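Local coordinates for putative serine phosphatase (Pseudomonas aeruginosa, PDB 6K4E), which probably acts as a magnesium-dependent PP2C-type protein phosphatase in the SiaABC threonine phosphorylation pathway, which controls biofilm formation in response to carbon availability, at residues B[80-85]-B[294-299]; B[94-99]-B[111-116]; B[102-107]-B[175-180]; B[241-246]-B[282-287]. All blocks are in the same frame, centred on the assembly; numbering follows the deposited sequence.

Contact 1: B[80-85]-B[294-299]; sequences EHHFIL and TILSFR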
# COMPACT_ATOMS: atom_id res chain seq x y z
N GLU B 80 -13.36 -19.85 -18.15
CA GLU B 80 -13.33 -21.10 -17.39
C GLU B 80 -11.99 -21.83 -17.47
O GLU B 80 -11.87 -22.92 -16.92
CB GLU B 80 -14.50 -22.02 -17.78
CG GLU B 80 -15.85 -21.45 -17.35
CD GLU B 80 -17.04 -22.39 -17.36
OE1 GLU B 80 -16.89 -23.56 -17.79
OE2 GLU B 80 -18.13 -21.96 -16.93
N HIS B 81 -10.96 -21.20 -18.05
CA HIS B 81 -9.64 -21.79 -18.06
C HIS B 81 -8.80 -21.21 -16.93
O HIS B 81 -7.57 -21.16 -17.00
CB HIS B 81 -8.99 -21.69 -19.44
CG HIS B 81 -9.42 -22.80 -20.34
ND1 HIS B 81 -8.54 -23.81 -20.72
CD2 HIS B 81 -10.64 -23.07 -20.86
CE1 HIS B 81 -9.24 -24.63 -21.47
NE2 HIS B 81 -10.51 -24.24 -21.59
N HIS B 82 -9.51 -20.76 -15.86
CA HIS B 82 -8.95 -20.29 -14.60
C HIS B 82 -9.97 -20.46 -13.49
O HIS B 82 -11.17 -20.54 -13.77
CB HIS B 82 -8.48 -18.81 -14.69
CG HIS B 82 -9.41 -17.83 -14.05
ND1 HIS B 82 -10.61 -17.46 -14.67
CD2 HIS B 82 -9.32 -17.19 -12.86
CE1 HIS B 82 -11.21 -16.64 -13.82
NE2 HIS B 82 -10.48 -16.44 -12.71
N PHE B 83 -9.49 -20.42 -12.23
CA PHE B 83 -10.34 -20.34 -11.05
C PHE B 83 -9.56 -19.62 -9.96
O PHE B 83 -8.33 -19.67 -9.97
CB PHE B 83 -10.95 -21.67 -10.59
CG PHE B 83 -10.08 -22.62 -9.80
CD1 PHE B 83 -9.67 -22.31 -8.49
CD2 PHE B 83 -9.78 -23.89 -10.30
CE1 PHE B 83 -8.91 -23.20 -7.75
CE2 PHE B 83 -9.04 -24.79 -9.54
CZ PHE B 83 -8.61 -24.45 -8.28
N ILE B 84 -10.27 -18.91 -9.08
CA ILE B 84 -9.67 -18.17 -7.98
C ILE B 84 -10.29 -18.56 -6.69
O ILE B 84 -11.52 -18.64 -6.58
CB ILE B 84 -9.67 -16.61 -8.21
CG1 ILE B 84 -8.98 -15.86 -7.05
CG2 ILE B 84 -11.03 -16.04 -8.51
CD1 ILE B 84 -7.48 -16.24 -6.83
N LEU B 85 -9.46 -18.85 -5.73
CA LEU B 85 -9.89 -19.15 -4.37
C LEU B 85 -9.16 -18.10 -3.53
O LEU B 85 -7.93 -18.08 -3.51
CB LEU B 85 -9.47 -20.58 -3.97
CG LEU B 85 -10.30 -21.30 -2.90
CD1 LEU B 85 -9.77 -22.72 -2.66
CD2 LEU B 85 -10.31 -20.53 -1.55
N THR B 294 -5.23 -18.63 -0.63
CA THR B 294 -5.24 -18.25 -2.04
C THR B 294 -4.82 -19.42 -2.86
O THR B 294 -3.81 -20.05 -2.57
CB THR B 294 -4.32 -17.06 -2.39
OG1 THR B 294 -4.47 -16.06 -1.40
CG2 THR B 294 -4.66 -16.44 -3.79
N ILE B 295 -5.63 -19.72 -3.88
CA ILE B 295 -5.32 -20.70 -4.90
C ILE B 295 -5.71 -20.07 -6.23
O ILE B 295 -6.88 -19.78 -6.45
CB ILE B 295 -5.95 -22.12 -4.73
CG1 ILE B 295 -5.57 -22.76 -3.39
CG2 ILE B 295 -5.57 -23.03 -5.93
CD1 ILE B 295 -6.06 -24.25 -3.28
N LEU B 296 -4.73 -19.86 -7.10
CA LEU B 296 -4.96 -19.35 -8.44
C LEU B 296 -4.60 -20.47 -9.40
O LEU B 296 -3.47 -20.98 -9.39
CB LEU B 296 -4.17 -18.06 -8.71
CG LEU B 296 -4.43 -17.31 -10.03
CD1 LEU B 296 -5.92 -17.29 -10.40
CD2 LEU B 296 -3.83 -15.93 -10.00
N SER B 297 -5.61 -20.92 -10.15
CA SER B 297 -5.42 -22.02 -11.08
C SER B 297 -5.69 -21.54 -12.46
O SER B 297 -6.49 -20.64 -12.63
CB SER B 297 -6.33 -23.19 -10.71
OG SER B 297 -6.21 -24.28 -11.61
N PHE B 298 -4.99 -22.14 -13.43
CA PHE B 298 -5.04 -21.84 -14.86
C PHE B 298 -4.74 -23.09 -15.67
O PHE B 298 -4.05 -23.98 -15.19
CB PHE B 298 -4.10 -20.69 -15.22
CG PHE B 298 -2.63 -20.89 -14.89
CD1 PHE B 298 -2.15 -20.68 -13.60
CD2 PHE B 298 -1.72 -21.23 -15.88
CE1 PHE B 298 -0.78 -20.83 -13.30
CE2 PHE B 298 -0.37 -21.38 -15.57
CZ PHE B 298 0.10 -21.17 -14.29
N ARG B 299 -5.32 -23.21 -16.86
CA ARG B 299 -5.15 -24.41 -17.65
C ARG B 299 -4.78 -24.09 -19.09
O ARG B 299 -5.30 -23.12 -19.65
CB ARG B 299 -6.44 -25.25 -17.58
CG ARG B 299 -6.49 -26.44 -18.52
CD ARG B 299 -7.62 -27.35 -18.16
NE ARG B 299 -7.88 -28.32 -19.21
CZ ARG B 299 -7.63 -29.62 -19.12
NH1 ARG B 299 -7.09 -30.12 -18.01
NH2 ARG B 299 -7.92 -30.43 -20.13
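Ser297 sets its CB over one face of the Phe83 ring, 3.5 Å from the ring centroid and 17° off the normal, a CH-pi contact displaced toward the CD2-CE2 side. With CG lodged between the backbone N and the carbonyl carbon (chi1 79°), Phe83 leans across its hydrogen-bonded partner. On the same face Ile295 CG2 lies 3.8 Å from Phe83 CE1, and Leu85 runs side by side with Ile295, CB to CB 3.9 Å. Phe276 of helix 269-284 meets the Phe83 ring there, its plane steeply inclined. On the reverse face Ile84 CD1 touches Leu296 CD1 at 4.0 Å. In this tight part Phe83 and Ser297 exchange a pair of bonds, that from Ser297 N to Phe83 O nearly straight (178°), and Leu85 and Ile295 exchange another. The Ser297 hydroxyl is bonded to Phe233 O. The other end is looser: His81 and Arg299 are partly exposed, and although Arg299 N bonds to His81 O at 3.0 Å, the imidazole adds only a weak, long bond, His81 ND1 to Arg299 O at 3.5 Å. This is antiparallel pairing of edge strand 82-87 with strand 293-300, in one sheet of the PP2C alpha-beta-beta-alpha sandwich.

Contact 2: B[94-99]-B[111-116]; sequences GDFYVY and VDCAGH. With MG (magnesium ion), chain G; MG (magnesium ion), chain F.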
# COMPACT_ATOMS: atom_id res chain seq x y z
N GLY B 94 -2.87 -10.73 3.90
CA GLY B 94 -1.55 -10.47 3.34
C GLY B 94 -1.32 -11.17 2.02
O GLY B 94 -0.23 -11.10 1.44
N ASP B 95 -2.36 -11.81 1.52
CA ASP B 95 -2.28 -12.56 0.28
C ASP B 95 -2.97 -11.81 -0.82
O ASP B 95 -4.07 -11.28 -0.62
CB ASP B 95 -3.05 -13.89 0.43
CG ASP B 95 -2.33 -15.12 0.96
OD1 ASP B 95 -1.31 -14.96 1.67
OD2 ASP B 95 -2.86 -16.23 0.77
N PHE B 96 -2.39 -11.89 -2.02
CA PHE B 96 -3.03 -11.34 -3.22
C PHE B 96 -2.52 -12.08 -4.45
O PHE B 96 -1.79 -13.06 -4.33
CB PHE B 96 -2.94 -9.79 -3.32
CG PHE B 96 -1.61 -9.21 -3.75
CD1 PHE B 96 -0.53 -9.20 -2.88
CD2 PHE B 96 -1.44 -8.67 -5.03
CE1 PHE B 96 0.70 -8.64 -3.28
CE2 PHE B 96 -0.20 -8.16 -5.44
CZ PHE B 96 0.85 -8.13 -4.56
N TYR B 97 -2.98 -11.68 -5.61
CA TYR B 97 -2.61 -12.34 -6.85
C TYR B 97 -2.57 -11.32 -7.96
O TYR B 97 -3.18 -10.24 -7.86
CB TYR B 97 -3.58 -13.48 -7.19
CG TYR B 97 -5.05 -13.13 -7.05
CD1 TYR B 97 -5.68 -13.16 -5.81
CD2 TYR B 97 -5.84 -12.88 -8.18
CE1 TYR B 97 -7.04 -12.89 -5.68
CE2 TYR B 97 -7.21 -12.61 -8.06
CZ TYR B 97 -7.79 -12.61 -6.80
OH TYR B 97 -9.13 -12.39 -6.64
N VAL B 98 -1.79 -11.64 -8.98
CA VAL B 98 -1.57 -10.74 -10.10
C VAL B 98 -1.93 -11.47 -11.38
O VAL B 98 -1.99 -12.70 -11.42
CB VAL B 98 -0.10 -10.20 -10.11
CG1 VAL B 98 0.15 -9.26 -8.93
CG2 VAL B 98 0.94 -11.32 -10.13
N TYR B 99 -2.14 -10.72 -12.43
CA TYR B 99 -2.45 -11.24 -13.75
C TYR B 99 -2.22 -10.10 -14.72
O TYR B 99 -2.60 -8.97 -14.43
CB TYR B 99 -3.91 -11.68 -13.85
CG TYR B 99 -4.29 -12.10 -15.25
CD1 TYR B 99 -3.77 -13.27 -15.82
CD2 TYR B 99 -5.19 -11.36 -16.00
CE1 TYR B 99 -4.11 -13.66 -17.10
CE2 TYR B 99 -5.54 -11.75 -17.30
CZ TYR B 99 -5.00 -12.91 -17.84
OH TYR B 99 -5.31 -13.32 -19.10
N VAL B 111 0.98 -13.99 -4.21
CA VAL B 111 1.95 -13.36 -3.30
C VAL B 111 1.41 -13.52 -1.89
O VAL B 111 0.23 -13.33 -1.68
CB VAL B 111 2.21 -11.84 -3.63
CG1 VAL B 111 3.26 -11.26 -2.70
CG2 VAL B 111 2.63 -11.61 -5.08
N ASP B 112 2.29 -13.85 -0.94
CA ASP B 112 1.92 -13.94 0.48
C ASP B 112 2.90 -13.01 1.16
O ASP B 112 4.10 -13.34 1.22
CB ASP B 112 2.07 -15.40 1.01
CG ASP B 112 1.72 -15.60 2.49
OD1 ASP B 112 1.48 -14.59 3.18
OD2 ASP B 112 1.62 -16.79 2.93
N CYS B 113 2.42 -11.80 1.56
CA CYS B 113 3.21 -10.78 2.25
C CYS B 113 3.30 -11.13 3.72
O CYS B 113 2.38 -11.73 4.24
CB CYS B 113 2.57 -9.41 2.08
SG CYS B 113 2.46 -8.84 0.37
N ALA B 114 4.35 -10.66 4.40
CA ALA B 114 4.54 -10.88 5.84
C ALA B 114 3.29 -10.47 6.61
O ALA B 114 2.73 -9.40 6.36
CB ALA B 114 5.74 -10.10 6.33
N GLY B 115 2.82 -11.36 7.46
CA GLY B 115 1.63 -11.12 8.26
C GLY B 115 0.31 -11.40 7.57
O GLY B 115 0.25 -11.89 6.43
N HIS B 116 -0.76 -11.13 8.29
CA HIS B 116 -2.12 -11.25 7.81
C HIS B 116 -2.84 -10.06 8.45
O HIS B 116 -2.17 -9.23 9.06
CB HIS B 116 -2.74 -12.61 8.20
CG HIS B 116 -2.63 -12.90 9.66
ND1 HIS B 116 -3.53 -12.35 10.56
CD2 HIS B 116 -1.73 -13.63 10.35
CE1 HIS B 116 -3.15 -12.77 11.75
NE2 HIS B 116 -2.07 -13.54 11.68
MG MG G . 1.07 -13.56 5.13
MG MG F . 0.51 -17.41 4.64
O HOH W 1 -1.20 -17.33 3.14
O HOH W 2 -0.92 -13.64 4.25
O HOH W 3 0.22 -15.60 5.69
O HOH W 4 2.25 -17.40 5.75
O HOH W 5 2.87 -14.49 5.46
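Phe96 and Val111 form an antiparallel hydrogen-bonded pair, Asp95 and Asp112 the adjoining non-hydrogen-bonded one, and the two short strand axes approach to 4.9 Å at 148°. Just past the last pair, Cys113 N bonds to Gly94 O at 2.7 Å. On the face away from the metals the Phe96 ring lies alongside Val111, CE1 to CB 3.6 Å, with Cys113 SG at the ring edge, 5.3 Å from the centroid; helix 117-138 packs against these side chains. The opposite face is acidic. Asp112, its CG anti to the backbone N (chi1 180°), divides its carboxylate between two magnesium ions: OD1 binds one at 2.2 Å, OD2 the other at 2.1 Å. Cys113 O, Gly115 O and three waters complete the shell of the first ion; Asp238, Asp291 and three waters fill that of the second. Water 3 belongs to both. Asp95 takes a second-shell place: its OD1 accepts from water 1, a ligand of the second ion, and from water 2 at 2.9 Å, a ligand of the first. Its carboxylate plane is turned 71° from that of Asp112, and the two OD1 acceptors come within 3.2 Å, a proximity the metal charge probably makes tolerable. Asp95 OD2 is hydrogen-bonded to Thr294 in the other sheet and to Thr237, just beyond strand 231-236. A hairpin whose aspartate joins two water-bridged metal ions is the hallmark of the PP2C active site.

Contact 3: B[102-107]-B[175-180]; sequences QADGYL and LVWVDR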
# COMPACT_ATOMS: atom_id res chain seq x y z
N GLN B 102 -1.12 -10.65 -22.27
CA GLN B 102 -0.38 -10.17 -23.42
C GLN B 102 -0.99 -10.82 -24.66
O GLN B 102 -1.84 -11.69 -24.52
CB GLN B 102 1.12 -10.50 -23.30
CG GLN B 102 1.83 -9.79 -22.16
CD GLN B 102 1.98 -8.28 -22.30
OE1 GLN B 102 2.24 -7.60 -21.32
NE2 GLN B 102 1.84 -7.70 -23.51
N ALA B 103 -0.57 -10.42 -25.85
CA ALA B 103 -1.12 -11.02 -27.07
C ALA B 103 -0.64 -12.48 -27.25
O ALA B 103 -1.42 -13.34 -27.69
CB ALA B 103 -0.70 -10.19 -28.28
N ASP B 104 0.62 -12.75 -26.87
CA ASP B 104 1.33 -14.01 -27.02
C ASP B 104 1.26 -14.96 -25.80
O ASP B 104 1.74 -16.08 -25.90
CB ASP B 104 2.79 -13.73 -27.40
CG ASP B 104 3.60 -12.98 -26.37
OD1 ASP B 104 3.04 -12.03 -25.75
OD2 ASP B 104 4.80 -13.28 -26.22
N GLY B 105 0.66 -14.50 -24.70
CA GLY B 105 0.51 -15.27 -23.48
C GLY B 105 0.13 -14.42 -22.30
O GLY B 105 -0.41 -13.33 -22.47
N TYR B 106 0.39 -14.89 -21.07
CA TYR B 106 0.02 -14.10 -19.90
C TYR B 106 0.90 -14.33 -18.72
O TYR B 106 1.50 -15.42 -18.56
CB TYR B 106 -1.47 -14.31 -19.50
CG TYR B 106 -1.86 -15.76 -19.29
CD1 TYR B 106 -1.79 -16.34 -18.03
CD2 TYR B 106 -2.34 -16.53 -20.35
CE1 TYR B 106 -2.17 -17.68 -17.84
CE2 TYR B 106 -2.68 -17.87 -20.17
CZ TYR B 106 -2.63 -18.43 -18.91
OH TYR B 106 -2.98 -19.75 -18.74
N LEU B 107 0.91 -13.32 -17.84
CA LEU B 107 1.63 -13.38 -16.58
C LEU B 107 0.60 -13.61 -15.52
O LEU B 107 -0.40 -12.93 -15.49
CB LEU B 107 2.40 -12.08 -16.31
CG LEU B 107 3.14 -12.00 -14.97
CD1 LEU B 107 4.42 -12.89 -14.96
CD2 LEU B 107 3.49 -10.60 -14.66
N LEU B 175 5.46 -16.65 -9.56
CA LEU B 175 5.11 -15.95 -10.80
C LEU B 175 5.34 -16.83 -11.99
O LEU B 175 6.39 -17.43 -12.10
CB LEU B 175 5.99 -14.71 -10.98
CG LEU B 175 5.51 -13.41 -10.42
CD1 LEU B 175 6.52 -12.37 -10.67
CD2 LEU B 175 4.21 -12.97 -11.08
N VAL B 176 4.39 -16.84 -12.91
CA VAL B 176 4.46 -17.67 -14.10
C VAL B 176 4.21 -16.87 -15.38
O VAL B 176 3.18 -16.19 -15.49
CB VAL B 176 3.45 -18.85 -13.98
CG1 VAL B 176 3.38 -19.67 -15.25
CG2 VAL B 176 3.76 -19.75 -12.77
N TRP B 177 5.09 -17.00 -16.38
CA TRP B 177 4.83 -16.45 -17.70
C TRP B 177 4.39 -17.65 -18.58
O TRP B 177 5.19 -18.56 -18.81
CB TRP B 177 6.05 -15.71 -18.31
CG TRP B 177 5.92 -15.52 -19.79
CD1 TRP B 177 6.61 -16.20 -20.75
CD2 TRP B 177 4.98 -14.69 -20.49
NE1 TRP B 177 6.20 -15.79 -22.00
CE2 TRP B 177 5.18 -14.90 -21.87
CE3 TRP B 177 4.03 -13.73 -20.08
CZ2 TRP B 177 4.42 -14.24 -22.84
CZ3 TRP B 177 3.30 -13.06 -21.05
CH2 TRP B 177 3.49 -13.33 -22.41
N VAL B 178 3.12 -17.67 -18.99
CA VAL B 178 2.55 -18.71 -19.86
C VAL B 178 2.70 -18.22 -21.28
O VAL B 178 1.98 -17.31 -21.68
CB VAL B 178 1.06 -19.02 -19.53
CG1 VAL B 178 0.46 -20.05 -20.49
CG2 VAL B 178 0.91 -19.47 -18.08
N ASP B 179 3.67 -18.75 -22.01
CA ASP B 179 3.89 -18.32 -23.38
C ASP B 179 3.10 -19.26 -24.31
O ASP B 179 3.61 -20.29 -24.71
CB ASP B 179 5.40 -18.31 -23.68
CG ASP B 179 5.80 -17.62 -24.95
OD1 ASP B 179 5.01 -17.66 -25.93
OD2 ASP B 179 6.94 -17.13 -25.01
N ARG B 180 1.86 -18.91 -24.62
CA ARG B 180 0.98 -19.73 -25.47
C ARG B 180 1.53 -19.93 -26.89
O ARG B 180 1.53 -21.06 -27.39
CB ARG B 180 -0.45 -19.16 -25.47
CG ARG B 180 -1.14 -19.24 -24.09
CD ARG B 180 -2.13 -18.12 -23.84
NE ARG B 180 -3.34 -18.27 -24.67
CZ ARG B 180 -3.62 -17.54 -25.74
NH1 ARG B 180 -2.79 -16.57 -26.13
NH2 ARG B 180 -4.73 -17.76 -26.43
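Val178 and Tyr106 make the apolar centre, a hydrogen-bonded antiparallel pair whose side chains lie side by side. Val178 CB stands over the middle of the phenol ring, 3.9 Å from its centroid and 13° off the normal, a CH-pi contact centred on the ring. The two backbones are joined beneath it by Tyr106 N to Val178 O at 3.0 Å and Val178 N to Tyr106 O at 2.8 Å. On the reverse face Leu107 CD1 meets Leu175 CD2 at 3.9 Å. There a chi1 of 162° swings the Trp177 indole toward the partner strand and brings its six-membered ring against the Gly105-Tyr106 backbone, CH2 to Gly105 C 3.5 Å. The close fit of the indole takes advantage of a residue without a side chain. Farther out, the Gln102 CB and CG methylenes and the Asp104 carboxylate line the indole's edge, Asp104 OD2 coming to 3.5 Å from Trp177 CZ2. Polar groups follow at the outer edge. Trp177 NE1 gives a weak bond to Asp179 OD2 at 3.4 Å; Asp104 is salt-bridged to Arg141, and Asp179 OD1 accepts from Arg182 N. Arg180 CD rests at the Tyr106 ring edge, 3.7 Å from CE2. Strands 105-113 and 171-179 thus pair within one sheet: helix 143-157 touches Leu107 and Leu175 on one face, while Phe298 of strand 293-300 packs on Tyr106, Val176 and Val178 from the facing sheet.

Contact 4: B[241-246]-B[282-287]; sequences LDQAGG and EYQGEH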
# COMPACT_ATOMS: atom_id res chain seq x y z
N LEU B 241 -2.53 -25.24 2.58
CA LEU B 241 -1.73 -26.43 2.95
C LEU B 241 -1.44 -26.44 4.43
O LEU B 241 -1.16 -27.50 4.99
CB LEU B 241 -0.39 -26.51 2.14
CG LEU B 241 -0.52 -26.92 0.65
CD1 LEU B 241 -0.88 -25.72 -0.25
CD2 LEU B 241 0.78 -27.47 0.15
N ASP B 242 -1.53 -25.30 5.08
CA ASP B 242 -1.30 -25.18 6.52
C ASP B 242 -2.58 -25.25 7.32
O ASP B 242 -2.52 -25.30 8.54
CB ASP B 242 -0.51 -23.89 6.85
CG ASP B 242 0.93 -23.88 6.37
OD1 ASP B 242 1.43 -24.96 5.94
OD2 ASP B 242 1.57 -22.82 6.46
N GLN B 243 -3.74 -25.26 6.65
CA GLN B 243 -5.02 -25.33 7.36
C GLN B 243 -5.10 -26.54 8.26
O GLN B 243 -5.08 -27.68 7.78
CB GLN B 243 -6.21 -25.32 6.41
CG GLN B 243 -7.58 -25.26 7.14
CD GLN B 243 -7.70 -24.09 8.11
OE1 GLN B 243 -7.55 -22.92 7.73
NE2 GLN B 243 -7.89 -24.38 9.38
N ALA B 244 -5.22 -26.28 9.59
CA ALA B 244 -5.37 -27.31 10.59
C ALA B 244 -6.77 -27.97 10.45
O ALA B 244 -7.71 -27.31 10.02
CB ALA B 244 -5.23 -26.68 11.96
N GLY B 245 -6.86 -29.25 10.77
CA GLY B 245 -8.11 -29.99 10.71
C GLY B 245 -7.92 -31.49 10.76
O GLY B 245 -6.83 -31.98 11.06
N GLY B 246 -9.00 -32.21 10.45
CA GLY B 246 -9.00 -33.66 10.42
C GLY B 246 -9.08 -34.25 11.81
O GLY B 246 -9.46 -33.56 12.77
N GLU B 282 -14.66 -29.45 4.86
CA GLU B 282 -14.83 -30.77 5.46
C GLU B 282 -13.70 -31.12 6.39
O GLU B 282 -13.96 -31.53 7.51
CB GLU B 282 -15.04 -31.84 4.37
CG GLU B 282 -15.09 -33.27 4.89
CD GLU B 282 -16.22 -34.19 4.45
OE1 GLU B 282 -16.11 -35.40 4.72
OE2 GLU B 282 -17.20 -33.71 3.84
N TYR B 283 -12.43 -30.95 5.93
CA TYR B 283 -11.20 -31.23 6.66
C TYR B 283 -11.12 -30.39 7.91
O TYR B 283 -10.94 -30.91 8.99
CB TYR B 283 -9.97 -31.03 5.76
CG TYR B 283 -8.68 -31.46 6.43
CD1 TYR B 283 -8.40 -32.81 6.64
CD2 TYR B 283 -7.76 -30.52 6.89
CE1 TYR B 283 -7.24 -33.21 7.31
CE2 TYR B 283 -6.60 -30.91 7.55
CZ TYR B 283 -6.34 -32.26 7.76
OH TYR B 283 -5.20 -32.65 8.41
N GLN B 284 -11.29 -29.08 7.76
CA GLN B 284 -11.23 -28.07 8.80
C GLN B 284 -12.23 -28.28 9.95
O GLN B 284 -11.83 -28.24 11.11
CB GLN B 284 -11.41 -26.71 8.16
CG GLN B 284 -11.18 -25.53 9.08
CD GLN B 284 -11.37 -24.24 8.34
OE1 GLN B 284 -11.24 -24.16 7.12
NE2 GLN B 284 -11.70 -23.20 9.07
N GLY B 285 -13.49 -28.55 9.62
CA GLY B 285 -14.53 -28.77 10.61
C GLY B 285 -14.71 -27.55 11.50
O GLY B 285 -14.92 -26.45 11.00
N GLU B 286 -14.53 -27.74 12.80
CA GLU B 286 -14.65 -26.68 13.80
C GLU B 286 -13.37 -25.83 13.99
O GLU B 286 -13.41 -24.86 14.74
CB GLU B 286 -15.12 -27.27 15.15
CG GLU B 286 -16.51 -26.80 15.53
CD GLU B 286 -17.64 -27.54 14.84
OE1 GLU B 286 -18.29 -28.36 15.53
OE2 GLU B 286 -17.90 -27.27 13.64
N HIS B 287 -12.25 -26.20 13.36
CA HIS B 287 -10.99 -25.46 13.49
C HIS B 287 -11.08 -24.07 12.87
O HIS B 287 -11.54 -23.94 11.73
CB HIS B 287 -9.82 -26.20 12.84
CG HIS B 287 -9.36 -27.38 13.62
ND1 HIS B 287 -10.02 -28.59 13.54
CD2 HIS B 287 -8.33 -27.50 14.48
CE1 HIS B 287 -9.36 -29.41 14.34
NE2 HIS B 287 -8.33 -28.80 14.92
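Gly245 and Gly246 run past the C-terminal end of helix 269-284, where Gly246 N bonds to Tyr283 O at 2.8 Å and the Gly245 and Gln284 CA atoms lie 4.1 Å apart. Beyond Gln284 the chain leaves the helix at Gly285, which has positive phi and enters a type II' turn from Gln284 to His287. Tyr283, its ring directed away from its own backbone N by a chi1 of -174°, lays one face against the glycine pair: Gly246 N is above the ring centre, and Gly245 C lies nearer the rim, 3.5 Å from CE2. At Gly246 a side chain would run into the ring; at Gly245 it would meet the helix-end backbone at Tyr283 O and Gln284 CA. Gln243 O meets the same ring at its edge, and the phenol hydroxyl is hydrogen-bonded to Phe250 O. Beside it the amides of Gln243 and Gln284 stack with planes 16° apart, Gln243 NE2 coming to 3.5 Å from Gln284 CG. In-plane bonds help fix the rotation of both amides: Gln243 NE2 donates to Ala244 O at 3.0 Å and Gln284 NE2 to His287 O at 2.8 Å. Gln243 is further held by Pro288 O at NE2 and Arg290 N at OE1. His287 turns a ring face to Gly245 CA, 4.0 Å from the centroid. Its ND1 donates in the ring plane to Gln284 O at 3.1 Å, and the His287 backbone N grips that oxygen too, bracing the turn. A II' turn closing a helix is thus docked on the Gly245-Gly246 backbone at the end of a short, weakly bonded strand, between magnesium ligands Asp238 and Asp291 in sequence.

Contact 2 supplies Asp112 and the carbonyls at the magnesium site, and contact 1 touches it directly from the facing sheet: the side chain of Thr294, about 8 Å from a magnesium ion, brings OG1 to 2.7 Å from Asp95 OD2, a probable hydrogen bond. Contacts 2 and 3 share strand 105-113 and touch at Val98 CG2 and Leu175 CD2, 3.8 Å apart. Contact 3 lies at the end of the sandwich remote from the metals, its centre about 20 Å from that of contact 2, with Phe298 CE2 of contact 1 packing 3.4 Å from Val178 CG2. Contact 4 touches none of the others: its nearest atoms are about 6 Å from contact 1 and about 7 Å from contact 2, although the side chain of Gln243 lies about 10 Å from a magnesium ion.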